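Local coordinates for protein nigritoxine (PDB 5M41) that acts as a bacterial toxin against crustaceans and insects, made by Vibrio nigripulchritudo and built on a fold described as new, at residues Q354-I360 against P423-R429; D327-L333 against V367-S373. Residue numbers count along the deposited sequence, not the author numbering.

Both contacts are antiparallel strand pairings in the middle of the chain, their centres about 10 Å apart, but they differ in burial and regularity. Contact 2 is buried: it pairs strands 328-336 and 366-370 with an apolar face under helices 373-382 and 386-396. Contact 1 is only partly buried; its register is shifted by a beta bulge, and its chemistry is richer in prolines and arginines. It belongs mainly to a small three-stranded sheet, but its 359-360 end enters the sheet of contact 2, where Gly359 O lies 2.9 Å from Val370 N, a probable hydrogen bond. Packing of Pro426 CB on Val370 CG1 (3.8 Å) and of Val355 CG1 on Val328 CG2 (4.0 Å) also joins them.

Contact 1: residues Q354-I360 against P423-R429; sequences QVVRGGI and PTRPTYR
Strands 354-357 and 427-429 run antiparallel, their axes 140° apart and 4.4 Å at closest approach. Gln354 and Arg429 form a hydrogen-bonded pair, with Arg429 N to Gln354 O at 2.8 Å and a weak return bond, Gln354 N to Arg429 O, at 3.3 Å; Val355 and Tyr428 follow as a non-hydrogen-bonded pair (CA-CA 4.3 Å). The register then slips by one at a classic beta bulge: Val356 N (2.9 Å) and, weakly, Arg357 N (3.5 Å) both donate to Thr427 O, helped by a phi/psi of -87/-51° at Val356. Thr427 N returns to Arg357 O at 3.1 Å. This edge pairing begins a three-stranded sheet completed by strand 435-437. Gly359, at 165/-161°, brings its CA within 3.3 Å of Thr424 O, where a CB would clash, and Ile360 N bonds to Thr424 O at 3.0 Å. A water joins Ile360 O and Pro423 O, 2.8 Å from each. Among the side chains, Ile360 CG1 meets Pro423 CB at 3.7 Å. Arg357 (chi1 p, chi3 m) curls so that NE bonds to Gly358 O at 2.8 Å; Thr424 CG2 covers one guanidinium face, and Arg357 NH1 forms a salt bridge with Asp259.

Contact 2: residues D327-L333 against V367-S373; sequences DVISLSL and VDIVGSS
Leu331, Leu333, Val367 and Ile369 make the apolar centre on one face of the strand pair. Leu333 (m, t) brings CD1 to 4.0 Å from CD1 of Ile369 (m, t), and its CB to 4.3 Å from Val367 CG2; Leu331 (t, p) places CD2 4.4 Å from Ile369 CD1. Ile329 extends this face and sets CD1 3.8 Å from Ser373 CB. Leu376 and Phe380 of helix 373-382 cover Leu331, while Leu392 of helix 386-396 packs on Leu333 and Val367. Beneath these side chains the strands run antiparallel, with axes 155° apart and 4.4 Å at closest approach. Hydrogen-bonded pairs Leu333-Val367, Leu331-Ile369 and Ile329-Gly371 alternate with non-hydrogen-bonded Ser332-Asp368 and Ser330-Val370. Bonds from Leu333 N to Val367 O, Leu331 N to Ile369 O and Ile369 N to Leu331 O are each 2.8 Å; Val367 N to Leu333 O is 3.0 Å, Ile329 N to Gly371 O 2.9 Å and Gly371 N to Ile329 O 3.3 Å. This is a regular antiparallel ladder within a larger sheet, strand 340-348 continuing beyond 328-336. At Gly371 (180/-173°) the chain turns a corner; Ser372 is the N-cap of the following helix, and Ser373 N bonds to Asp327 O at 2.9 Å. The other face is partly polar: Ser332 OG donates to Asp368 OD1 (2.6 Å), and a water 2.7 Å from Ser330 OG gives a weak bond to Asp368 OD2, also 2.7 Å. Asp368 OD2 further accepts hydrogen bonds from Thr440 OG1 and Ala441 N.

Contact 1: residues Q354-I360 against P423-R429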
ATOM      1  N   GLN A 354      -8.926  10.097 -16.856  1.00 54.39           N
ATOM      2  CA  GLN A 354      -7.556  10.033 -17.351  1.00 49.13           C
ATOM      3  C   GLN A 354      -6.575   9.771 -16.225  1.00 44.63           C
ATOM      4  O   GLN A 354      -6.608  10.462 -15.208  1.00 43.77           O
ATOM      5  CB  GLN A 354      -7.147  11.373 -17.910  1.00 51.96           C
ATOM      6  CG  GLN A 354      -7.273  11.563 -19.390  1.00 51.55           C
ATOM      7  CD  GLN A 354      -6.983  12.994 -19.740  1.00 49.30           C
ATOM      8  OE1 GLN A 354      -7.716  13.595 -20.512  1.00 52.13           O
ATOM      9  NE2 GLN A 354      -5.934  13.574 -19.128  1.00 47.03           N
ATOM     10  N   VAL A 355      -5.683   8.808 -16.409  1.00 42.45           N
ATOM     11  CA  VAL A 355      -4.538   8.698 -15.523  1.00 40.43           C
ATOM     12  C   VAL A 355      -3.549   9.794 -15.936  1.00 42.66           C
ATOM     13  O   VAL A 355      -3.156   9.870 -17.118  1.00 41.80           O
ATOM     14  CB  VAL A 355      -3.872   7.312 -15.588  1.00 40.28           C
ATOM     15  CG1 VAL A 355      -2.557   7.300 -14.783  1.00 36.34           C
ATOM     16  CG2 VAL A 355      -4.822   6.248 -15.024  1.00 41.30           C
ATOM     17  N   VAL A 356      -3.171  10.635 -14.975  1.00 38.99           N
ATOM     18  CA  VAL A 356      -2.253  11.749 -15.239  1.00 38.80           C
ATOM     19  C   VAL A 356      -0.796  11.277 -15.115  1.00 36.55           C
ATOM     20  O   VAL A 356      -0.017  11.446 -16.031  1.00 36.31           O
ATOM     21  CB  VAL A 356      -2.565  12.982 -14.352  1.00 38.54           C
ATOM     22  CG1 VAL A 356      -1.557  14.103 -14.573  1.00 39.62           C
ATOM     23  CG2 VAL A 356      -3.959  13.528 -14.701  1.00 40.15           C
ATOM     24  N   ARG A 357      -0.464  10.624 -14.009  1.00 35.03           N
ATOM     25  CA  ARG A 357       0.899  10.188 -13.767  1.00 33.90           C
ATOM     26  C   ARG A 357       0.886   8.940 -12.898  1.00 33.46           C
ATOM     27  O   ARG A 357      -0.035   8.762 -12.077  1.00 33.85           O
ATOM     28  CB  ARG A 357       1.710  11.323 -13.086  1.00 32.22           C
ATOM     29  CG  ARG A 357       1.133  11.803 -11.748  1.00 33.70           C
ATOM     30  CD  ARG A 357       2.191  12.489 -10.863  1.00 34.17           C
ATOM     31  NE  ARG A 357       3.226  11.507 -10.548  1.00 34.22           N
ATOM     32  CZ  ARG A 357       4.536  11.667 -10.662  1.00 33.73           C
ATOM     33  NH1 ARG A 357       5.073  12.835 -11.019  1.00 33.83           N
ATOM     34  NH2 ARG A 357       5.318  10.640 -10.357  1.00 31.37           N
ATOM     35  N   GLY A 358       1.901   8.091 -13.059  1.00 31.12           N
ATOM     36  CA  GLY A 358       2.107   6.995 -12.121  1.00 31.43           C
ATOM     37  C   GLY A 358       2.708   7.483 -10.800  1.00 32.34           C
ATOM     38  O   GLY A 358       2.874   8.680 -10.594  1.00 31.16           O
ATOM     39  N   GLY A 359       3.031   6.555  -9.901  1.00 31.48           N
ATOM     40  CA  GLY A 359       3.624   6.911  -8.631  1.00 32.27           C
ATOM     41  C   GLY A 359       3.582   5.792  -7.618  1.00 33.39           C
ATOM     42  O   GLY A 359       3.445   4.605  -7.964  1.00 33.29           O
ATOM     43  N   ILE A 360       3.731   6.179  -6.358  1.00 33.70           N
ATOM     44  CA  ILE A 360       3.723   5.231  -5.240  1.00 34.21           C
ATOM     45  C   ILE A 360       2.604   5.672  -4.324  1.00 33.86           C
ATOM     46  O   ILE A 360       2.523   6.844  -3.979  1.00 36.22           O
ATOM     47  CB  ILE A 360       5.077   5.225  -4.468  1.00 34.96           C
ATOM     48  CG1 ILE A 360       6.265   5.009  -5.428  1.00 35.18           C
ATOM     49  CG2 ILE A 360       5.079   4.167  -3.363  1.00 34.32           C
ATOM     50  CD1 ILE A 360       6.268   3.676  -6.180  1.00 33.78           C
ATOM     51  N   PRO A 423       7.680   9.436  -1.744  1.00 48.77           N
ATOM     52  CA  PRO A 423       7.514   9.396  -3.193  1.00 43.60           C
ATOM     53  C   PRO A 423       6.193  10.023  -3.660  1.00 41.07           C
ATOM     54  O   PRO A 423       5.185   9.960  -2.971  1.00 39.96           O
ATOM     55  CB  PRO A 423       7.597   7.900  -3.528  1.00 42.41           C
ATOM     56  CG  PRO A 423       7.404   7.183  -2.232  1.00 47.16           C
ATOM     57  CD  PRO A 423       7.921   8.095  -1.170  1.00 46.59           C
ATOM     58  N   THR A 424       6.216  10.673  -4.815  1.00 39.56           N
ATOM     59  CA  THR A 424       5.010  11.282  -5.393  1.00 38.21           C
ATOM     60  C   THR A 424       3.944  10.208  -5.733  1.00 36.78           C
ATOM     61  O   THR A 424       4.258   9.153  -6.323  1.00 36.85           O
ATOM     62  CB  THR A 424       5.419  12.092  -6.642  1.00 37.77           C
ATOM     63  OG1 THR A 424       6.389  13.034  -6.226  1.00 40.63           O
ATOM     64  CG2 THR A 424       4.250  12.859  -7.276  1.00 36.78           C
ATOM     65  N   ARG A 425       2.703  10.498  -5.359  1.00 35.51           N
ATOM     66  CA  ARG A 425       1.547   9.623  -5.576  1.00 35.73           C
ATOM     67  C   ARG A 425       1.047   9.696  -7.014  1.00 34.61           C
ATOM     68  O   ARG A 425       1.215  10.719  -7.667  1.00 34.25           O
ATOM     69  CB  ARG A 425       0.420  10.071  -4.646  1.00 37.40           C
ATOM     70  CG  ARG A 425       0.738   9.845  -3.167  1.00 40.15           C
ATOM     71  CD  ARG A 425      -0.168  10.680  -2.273  1.00 43.20           C
ATOM     72  NE  ARG A 425      -1.475  10.043  -2.130  1.00 48.42           N
ATOM     73  CZ  ARG A 425      -2.537  10.601  -1.533  1.00 51.64           C
ATOM     74  NH1 ARG A 425      -2.454  11.834  -1.032  1.00 54.27           N
ATOM     75  NH2 ARG A 425      -3.688   9.928  -1.454  1.00 50.49           N
ATOM     76  N   PRO A 426       0.451   8.601  -7.525  1.00 33.16           N
ATOM     77  CA  PRO A 426      -0.164   8.658  -8.845  1.00 33.25           C
ATOM     78  C   PRO A 426      -1.394   9.553  -8.788  1.00 33.89           C
ATOM     79  O   PRO A 426      -1.988   9.700  -7.717  1.00 32.86           O
ATOM     80  CB  PRO A 426      -0.586   7.198  -9.096  1.00 31.68           C
ATOM     81  CG  PRO A 426      -0.849   6.673  -7.694  1.00 33.43           C
ATOM     82  CD  PRO A 426       0.316   7.259  -6.921  1.00 32.40           C
ATOM     83  N   THR A 427      -1.758  10.165  -9.914  1.00 33.08           N
ATOM     84  CA  THR A 427      -2.909  11.048  -9.942  1.00 34.38           C
ATOM     85  C   THR A 427      -3.800  10.744 -11.155  1.00 35.91           C
ATOM     86  O   THR A 427      -3.368  10.148 -12.131  1.00 35.05           O
ATOM     87  CB  THR A 427      -2.539  12.562  -9.989  1.00 35.95           C
ATOM     88  OG1 THR A 427      -1.961  12.877 -11.257  1.00 32.44           O
ATOM     89  CG2 THR A 427      -1.601  13.028  -8.855  1.00 35.19           C
ATOM     90  N   TYR A 428      -5.052  11.174 -11.087  1.00 38.39           N
ATOM     91  CA  TYR A 428      -5.978  11.044 -12.203  1.00 40.79           C
ATOM     92  C   TYR A 428      -6.806  12.310 -12.307  1.00 43.98           C
ATOM     93  O   TYR A 428      -6.846  13.118 -11.378  1.00 42.97           O
ATOM     94  CB  TYR A 428      -6.906   9.833 -12.039  1.00 41.01           C
ATOM     95  CG  TYR A 428      -8.011  10.007 -11.014  1.00 42.69           C
ATOM     96  CD1 TYR A 428      -9.328  10.256 -11.415  1.00 45.82           C
ATOM     97  CD2 TYR A 428      -7.740   9.907  -9.640  1.00 40.96           C
ATOM     98  CE1 TYR A 428     -10.359  10.390 -10.479  1.00 48.33           C
ATOM     99  CE2 TYR A 428      -8.746  10.064  -8.699  1.00 44.03           C
ATOM    100  CZ  TYR A 428     -10.050  10.302  -9.119  1.00 47.78           C
ATOM    101  OH  TYR A 428     -11.041  10.437  -8.173  1.00 52.37           O
ATOM    102  N   ARG A 429      -7.431  12.490 -13.457  1.00 47.03           N
ATOM    103  CA  ARG A 429      -8.290  13.624 -13.682  1.00 54.48           C
ATOM    104  C   ARG A 429      -9.710  13.098 -13.795  1.00 59.64           C
ATOM    105  O   ARG A 429     -10.012  12.289 -14.671  1.00 60.08           O
ATOM    106  CB  ARG A 429      -7.865  14.367 -14.957  1.00 56.32           C
ATOM    107  CG  ARG A 429      -8.799  15.503 -15.372  1.00 63.17           C
ATOM    108  CD  ARG A 429      -8.395  16.089 -16.724  1.00 66.97           C
ATOM    109  NE  ARG A 429      -6.945  16.059 -16.839  1.00 67.84           N
ATOM    110  CZ  ARG A 429      -6.129  17.031 -16.428  1.00 70.06           C
ATOM    111  NH1 ARG A 429      -6.608  18.163 -15.905  1.00 72.48           N
ATOM    112  NH2 ARG A 429      -4.821  16.871 -16.557  1.00 68.27           N
TER
HETATM  113  O   HOH W   1       3.759   7.938  -1.742  1.00 31.78           O

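Contact 2: residues D327-L333 against V367-S373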
ATOM      1  N   ASP A 327      -1.002  -0.284 -20.677  1.00 47.43           N
ATOM      2  CA  ASP A 327      -2.037  -0.253 -19.643  1.00 46.73           C
ATOM      3  C   ASP A 327      -1.455   0.187 -18.317  1.00 44.05           C
ATOM      4  O   ASP A 327      -0.388  -0.314 -17.908  1.00 42.73           O
ATOM      5  CB  ASP A 327      -2.612  -1.663 -19.410  1.00 49.62           C
ATOM      6  CG  ASP A 327      -3.567  -2.112 -20.499  1.00 54.59           C
ATOM      7  OD1 ASP A 327      -4.145  -1.245 -21.167  1.00 54.80           O
ATOM      8  OD2 ASP A 327      -3.753  -3.346 -20.651  1.00 56.27           O
ATOM      9  N   VAL A 328      -2.174   1.067 -17.620  1.00 41.78           N
ATOM     10  CA  VAL A 328      -1.777   1.480 -16.284  1.00 39.06           C
ATOM     11  C   VAL A 328      -2.229   0.428 -15.281  1.00 39.68           C
ATOM     12  O   VAL A 328      -3.381  -0.005 -15.279  1.00 42.03           O
ATOM     13  CB  VAL A 328      -2.338   2.878 -15.927  1.00 39.97           C
ATOM     14  CG1 VAL A 328      -2.087   3.199 -14.457  1.00 37.75           C
ATOM     15  CG2 VAL A 328      -1.677   3.957 -16.800  1.00 38.72           C
ATOM     16  N   ILE A 329      -1.305  -0.016 -14.444  1.00 38.62           N
ATOM     17  CA  ILE A 329      -1.584  -1.044 -13.480  1.00 38.75           C
ATOM     18  C   ILE A 329      -1.126  -0.586 -12.094  1.00 38.82           C
ATOM     19  O   ILE A 329      -0.275   0.300 -11.971  1.00 36.41           O
ATOM     20  CB  ILE A 329      -0.949  -2.408 -13.863  1.00 41.57           C
ATOM     21  CG1 ILE A 329       0.566  -2.329 -13.958  1.00 43.70           C
ATOM     22  CG2 ILE A 329      -1.510  -2.935 -15.194  1.00 43.44           C
ATOM     23  CD1 ILE A 329       1.233  -3.700 -13.921  1.00 45.44           C
ATOM     24  N   SER A 330      -1.726  -1.165 -11.067  1.00 38.06           N
ATOM     25  CA  SER A 330      -1.278  -0.975  -9.715  1.00 37.39           C
ATOM     26  C   SER A 330      -0.723  -2.326  -9.292  1.00 39.23           C
ATOM     27  O   SER A 330      -1.467  -3.320  -9.253  1.00 40.03           O
ATOM     28  CB  SER A 330      -2.448  -0.584  -8.821  1.00 36.86           C
ATOM     29  OG  SER A 330      -2.078  -0.642  -7.449  1.00 39.40           O
ATOM     30  N   LEU A 331       0.577  -2.383  -9.027  1.00 37.15           N
ATOM     31  CA  LEU A 331       1.130  -3.561  -8.393  1.00 37.05           C
ATOM     32  C   LEU A 331       1.069  -3.322  -6.888  1.00 37.28           C
ATOM     33  O   LEU A 331       1.828  -2.501  -6.341  1.00 35.59           O
ATOM     34  CB  LEU A 331       2.550  -3.854  -8.888  1.00 36.62           C
ATOM     35  CG  LEU A 331       3.472  -4.785  -8.085  1.00 38.74           C
ATOM     36  CD1 LEU A 331       2.917  -6.193  -7.961  1.00 38.91           C
ATOM     37  CD2 LEU A 331       4.839  -4.823  -8.741  1.00 39.44           C
ATOM     38  N   SER A 332       0.155  -4.023  -6.226  1.00 34.55           N
ATOM     39  CA  SER A 332      -0.035  -3.885  -4.787  1.00 35.42           C
ATOM     40  C   SER A 332       0.851  -4.859  -4.054  1.00 35.51           C
ATOM     41  O   SER A 332       0.860  -6.034  -4.372  1.00 37.01           O
ATOM     42  CB  SER A 332      -1.491  -4.177  -4.384  1.00 37.49           C
ATOM     43  OG  SER A 332      -2.367  -3.151  -4.819  1.00 38.86           O
ATOM     44  N   LEU A 333       1.588  -4.365  -3.069  1.00 33.98           N
ATOM     45  CA  LEU A 333       2.316  -5.221  -2.164  1.00 34.99           C
ATOM     46  C   LEU A 333       1.700  -4.947  -0.813  1.00 36.58           C
ATOM     47  O   LEU A 333       1.898  -3.872  -0.221  1.00 37.86           O
ATOM     48  CB  LEU A 333       3.802  -4.891  -2.215  1.00 36.07           C
ATOM     49  CG  LEU A 333       4.448  -5.077  -3.597  1.00 36.46           C
ATOM     50  CD1 LEU A 333       5.812  -4.419  -3.630  1.00 38.00           C
ATOM     51  CD2 LEU A 333       4.559  -6.558  -3.950  1.00 37.68           C
ATOM     52  N   VAL A 367       2.155  -0.913   0.080  1.00 35.20           N
ATOM     53  CA  VAL A 367       2.375   0.064  -0.974  1.00 34.98           C
ATOM     54  C   VAL A 367       1.834  -0.425  -2.308  1.00 35.54           C
ATOM     55  O   VAL A 367       1.764  -1.627  -2.559  1.00 33.19           O
ATOM     56  CB  VAL A 367       3.868   0.467  -1.148  1.00 36.47           C
ATOM     57  CG1 VAL A 367       4.459   0.872   0.198  1.00 36.88           C
ATOM     58  CG2 VAL A 367       4.669  -0.682  -1.745  1.00 38.12           C
ATOM     59  N   ASP A 368       1.432   0.525  -3.147  1.00 33.62           N
ATOM     60  CA  ASP A 368       1.096   0.219  -4.529  1.00 34.66           C
ATOM     61  C   ASP A 368       2.095   0.936  -5.442  1.00 33.52           C
ATOM     62  O   ASP A 368       2.374   2.118  -5.258  1.00 32.93           O
ATOM     63  CB  ASP A 368      -0.298   0.732  -4.860  1.00 34.88           C
ATOM     64  CG  ASP A 368      -1.382   0.158  -3.944  1.00 41.09           C
ATOM     65  OD1 ASP A 368      -1.384  -1.068  -3.641  1.00 37.89           O
ATOM     66  OD2 ASP A 368      -2.276   0.951  -3.552  1.00 46.07           O
ATOM     67  N   ILE A 369       2.598   0.221  -6.430  1.00 32.34           N
ATOM     68  CA  ILE A 369       3.483   0.791  -7.443  1.00 32.32           C
ATOM     69  C   ILE A 369       2.652   0.944  -8.715  1.00 31.11           C
ATOM     70  O   ILE A 369       2.149  -0.051  -9.263  1.00 31.61           O
ATOM     71  CB  ILE A 369       4.715  -0.115  -7.665  1.00 33.39           C
ATOM     72  CG1 ILE A 369       5.464  -0.325  -6.325  1.00 35.29           C
ATOM     73  CG2 ILE A 369       5.627   0.493  -8.743  1.00 32.49           C
ATOM     74  CD1 ILE A 369       6.462  -1.482  -6.293  1.00 34.52           C
ATOM     75  N   VAL A 370       2.439   2.190  -9.136  1.00 30.59           N
ATOM     76  CA  VAL A 370       1.496   2.499 -10.245  1.00 31.65           C
ATOM     77  C   VAL A 370       2.225   3.105 -11.458  1.00 32.70           C
ATOM     78  O   VAL A 370       2.968   4.064 -11.323  1.00 31.96           O
ATOM     79  CB  VAL A 370       0.387   3.457  -9.771  1.00 32.61           C
ATOM     80  CG1 VAL A 370      -0.526   3.884 -10.934  1.00 32.40           C
ATOM     81  CG2 VAL A 370      -0.437   2.802  -8.658  1.00 32.15           C
ATOM     82  N   GLY A 371       2.034   2.513 -12.625  1.00 33.48           N
ATOM     83  CA  GLY A 371       2.559   3.026 -13.887  1.00 35.00           C
ATOM     84  C   GLY A 371       2.125   2.067 -14.972  1.00 37.55           C
ATOM     85  O   GLY A 371       1.363   1.141 -14.702  1.00 37.07           O
ATOM     86  N   SER A 372       2.612   2.243 -16.198  1.00 38.03           N
ATOM     87  CA  SER A 372       2.255   1.282 -17.223  1.00 39.89           C
ATOM     88  C   SER A 372       2.936  -0.044 -16.903  1.00 40.91           C
ATOM     89  O   SER A 372       3.983  -0.054 -16.247  1.00 39.12           O
ATOM     90  CB  SER A 372       2.633   1.781 -18.622  1.00 42.08           C
ATOM     91  OG  SER A 372       3.975   1.459 -18.917  1.00 43.45           O
ATOM     92  N   SER A 373       2.360  -1.168 -17.352  1.00 41.83           N
ATOM     93  CA  SER A 373       2.999  -2.453 -17.077  1.00 43.47           C
ATOM     94  C   SER A 373       4.447  -2.491 -17.578  1.00 45.52           C
ATOM     95  O   SER A 373       5.341  -2.981 -16.870  1.00 45.52           O
ATOM     96  CB  SER A 373       2.192  -3.640 -17.604  1.00 47.11           C
ATOM     97  OG  SER A 373       1.915  -3.502 -18.962  1.00 51.57           O
TER
HETATM   98  O   HOH W   2      -3.195   1.417  -6.068  1.00 36.85           O